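PDB 5X55: probable uracil-DNA glycosylase, which is a probable member of the uracil-DNA glycosylase superfamily, encoded by a giant virus of amoebae. Local coordinates for residues S113-F118 against E159-I164. Numbering follows the deposited sequence.
Sequences SWIECF and EKRQRI
A CH-pi contact and a water bridge, both between Trp114 and Ile164, join the start of the short helix 114-117 to the start of strand 164-165, just past the Schellman-capped end of helix 146-159. The CG2 methyl of Ile164 lies over one face of the Trp114 indole, with CG2 3.7 Å from the centroid of the five-membered ring and 26° off its normal. With chi1 at -60°, Ile164 carries CG2 opposite its backbone N and onto the ring, where CG2 comes within 3.4 Å of Trp114 NE1. The indole N-H itself is directed elsewhere, to the carbonyl O of Pro166. Water 1 connects the backbones: it accepts from Trp114 N at 3.2 Å and donates to Ile164 O at 2.9 Å. Ser113, at the N-cap, donates its backbone N-H to Glu116 OE2 (N to OE2 3.1 Å), approaching from above the carboxylate plane. Farther out, Arg161, the positive-phi residue of the Schellman motif, is bent at chi2 (-69°) and again at chi3, and lays its guanidinium across the Ile115 side chain; Ile115 CD1 sits 3.6 Å above the guanidinium plane, toward its rim, and CG1 is 3.5 Å from Arg161 NH1. No direct hydrogen bond spans the segments, which implies that their polar coupling runs through the water, while the indole can offer its face to a methyl because Pro166 O already satisfies its N-H.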
loop_
_atom_site.group_PDB
_atom_site.type_symbol
_atom_site.label_atom_id
_atom_site.label_comp_id
_atom_site.label_asym_id
_atom_site.label_seq_id
_atom_site.Cartn_x
_atom_site.Cartn_y
_atom_site.Cartn_z
ATOM N N SER A 113 5.838 -5.507 18.949
ATOM C CA SER A 113 6.630 -4.465 18.311
ATOM C C SER A 113 7.922 -5.047 17.746
ATOM O O SER A 113 8.249 -6.216 17.938
ATOM C CB SER A 113 6.935 -3.330 19.296
ATOM O OG SER A 113 7.876 -3.734 20.283
ATOM N N TRP A 114 8.683 -4.203 17.051
ATOM C CA TRP A 114 9.940 -4.650 16.462
ATOM C C TRP A 114 10.911 -5.168 17.519
ATOM O O TRP A 114 11.499 -6.246 17.357
ATOM C CB TRP A 114 10.562 -3.521 15.653
ATOM C CG TRP A 114 9.859 -3.351 14.348
ATOM C CD1 TRP A 114 8.645 -2.748 14.142
ATOM C CD2 TRP A 114 10.297 -3.819 13.072
ATOM N NE1 TRP A 114 8.307 -2.810 12.814
ATOM C CE2 TRP A 114 9.309 -3.449 12.130
ATOM C CE3 TRP A 114 11.434 -4.507 12.628
ATOM C CZ2 TRP A 114 9.419 -3.749 10.769
ATOM C CZ3 TRP A 114 11.547 -4.801 11.273
ATOM C CH2 TRP A 114 10.536 -4.422 10.359
ATOM N N ILE A 115 11.094 -4.417 18.610
ATOM C CA ILE A 115 12.051 -4.845 19.629
ATOM C C ILE A 115 11.567 -6.100 20.367
ATOM O O ILE A 115 12.382 -6.824 20.950
ATOM C CB ILE A 115 12.366 -3.678 20.596
ATOM C CG1 ILE A 115 13.595 -4.003 21.447
ATOM C CG2 ILE A 115 11.176 -3.336 21.479
ATOM C CD1 ILE A 115 14.846 -4.308 20.621
ATOM N N GLU A 116 10.271 -6.409 20.321
ATOM C CA GLU A 116 9.800 -7.669 20.893
ATOM C C GLU A 116 10.057 -8.855 19.961
ATOM O O GLU A 116 10.488 -9.917 20.430
ATOM C CB GLU A 116 8.317 -7.554 21.253
ATOM C CG GLU A 116 8.031 -6.296 22.071
ATOM C CD GLU A 116 6.598 -6.195 22.583
ATOM O OE1 GLU A 116 6.404 -5.787 23.748
ATOM O OE2 GLU A 116 5.663 -6.514 21.826
ATOM N N CYS A 117 9.816 -8.697 18.642
ATOM C CA CYS A 117 10.090 -9.768 17.675
ATOM C C CYS A 117 11.576 -10.020 17.497
ATOM O O CYS A 117 11.969 -11.130 17.127
ATOM C CB CYS A 117 9.516 -9.447 16.290
ATOM S SG CYS A 117 7.751 -9.284 16.233
ATOM N N PHE A 118 12.403 -9.000 17.671
ATOM C CA PHE A 118 13.844 -9.120 17.467
ATOM C C PHE A 118 14.548 -8.512 18.669
ATOM O O PHE A 118 15.130 -7.428 18.575
ATOM C CB PHE A 118 14.300 -8.443 16.174
ATOM C CG PHE A 118 13.573 -8.914 14.938
ATOM C CD1 PHE A 118 13.844 -10.158 14.389
ATOM C CD2 PHE A 118 12.631 -8.099 14.317
ATOM C CE1 PHE A 118 13.186 -10.590 13.251
ATOM C CE2 PHE A 118 11.973 -8.517 13.178
ATOM C CZ PHE A 118 12.251 -9.769 12.640
ATOM N N GLU A 159 18.598 -0.798 17.021
ATOM C CA GLU A 159 19.655 -0.535 17.999
ATOM C C GLU A 159 19.497 0.832 18.656
ATOM O O GLU A 159 19.813 0.984 19.841
ATOM C CB GLU A 159 21.035 -0.680 17.357
ATOM C CG GLU A 159 21.645 -2.076 17.517
ATOM C CD GLU A 159 22.055 -2.375 18.957
ATOM O OE1 GLU A 159 21.247 -2.962 19.709
ATOM O OE2 GLU A 159 23.191 -2.008 19.340
ATOM N N LYS A 160 18.991 1.822 17.925
ATOM C CA LYS A 160 18.692 3.123 18.509
ATOM C C LYS A 160 17.323 3.183 19.169
ATOM O O LYS A 160 16.899 4.273 19.562
ATOM C CB LYS A 160 18.791 4.216 17.451
ATOM C CG LYS A 160 20.084 4.173 16.680
ATOM C CD LYS A 160 20.140 5.259 15.637
ATOM C CE LYS A 160 21.578 5.495 15.186
ATOM N NZ LYS A 160 21.692 6.689 14.294
ATOM N N ARG A 161 16.619 2.052 19.270
ATOM C CA ARG A 161 15.321 1.970 19.948
ATOM C C ARG A 161 14.242 2.828 19.282
ATOM O O ARG A 161 13.333 3.316 19.960
ATOM C CB ARG A 161 15.446 2.342 21.427
ATOM C CG ARG A 161 16.411 1.475 22.214
ATOM C CD ARG A 161 15.904 0.045 22.390
ATOM N NE ARG A 161 16.959 -0.954 22.377
ATOM C CZ ARG A 161 16.929 -2.142 22.975
ATOM N NH1 ARG A 161 15.846 -2.506 23.643
ATOM N NH2 ARG A 161 17.959 -2.964 22.883
ATOM N N GLN A 162 14.295 3.004 17.957
ATOM C CA GLN A 162 13.234 3.718 17.250
ATOM C C GLN A 162 11.988 2.852 17.135
ATOM O O GLN A 162 12.079 1.651 16.868
ATOM C CB GLN A 162 13.703 4.122 15.858
ATOM C CG GLN A 162 14.882 5.072 15.881
ATOM C CD GLN A 162 15.363 5.423 14.493
ATOM O OE1 GLN A 162 14.945 4.815 13.504
ATOM N NE2 GLN A 162 16.248 6.420 14.410
ATOM N N ARG A 163 10.814 3.474 17.298
ATOM C CA ARG A 163 9.535 2.752 17.254
ATOM C C ARG A 163 9.051 2.663 15.809
ATOM O O ARG A 163 8.190 3.419 15.351
ATOM C CB ARG A 163 8.499 3.434 18.141
ATOM C CG ARG A 163 9.085 4.030 19.390
ATOM C CD ARG A 163 8.085 4.329 20.409
ATOM N NE ARG A 163 7.875 3.194 21.277
ATOM C CZ ARG A 163 6.729 2.736 21.732
ATOM N NH1 ARG A 163 5.634 3.343 21.412
ATOM N NH2 ARG A 163 6.731 1.664 22.493
ATOM N N ILE A 164 9.614 1.700 15.088
ATOM C CA ILE A 164 9.223 1.465 13.708
ATOM C C ILE A 164 7.773 1.011 13.646
ATOM O O ILE A 164 7.326 0.205 14.467
ATOM C CB ILE A 164 10.162 0.424 13.091
ATOM C CG1 ILE A 164 11.605 0.943 13.149
ATOM C CG2 ILE A 164 9.688 0.054 11.696
ATOM C CD1 ILE A 164 12.633 -0.011 12.558
HETATM O O HOH W 1 8.201 -1.076 16.972
#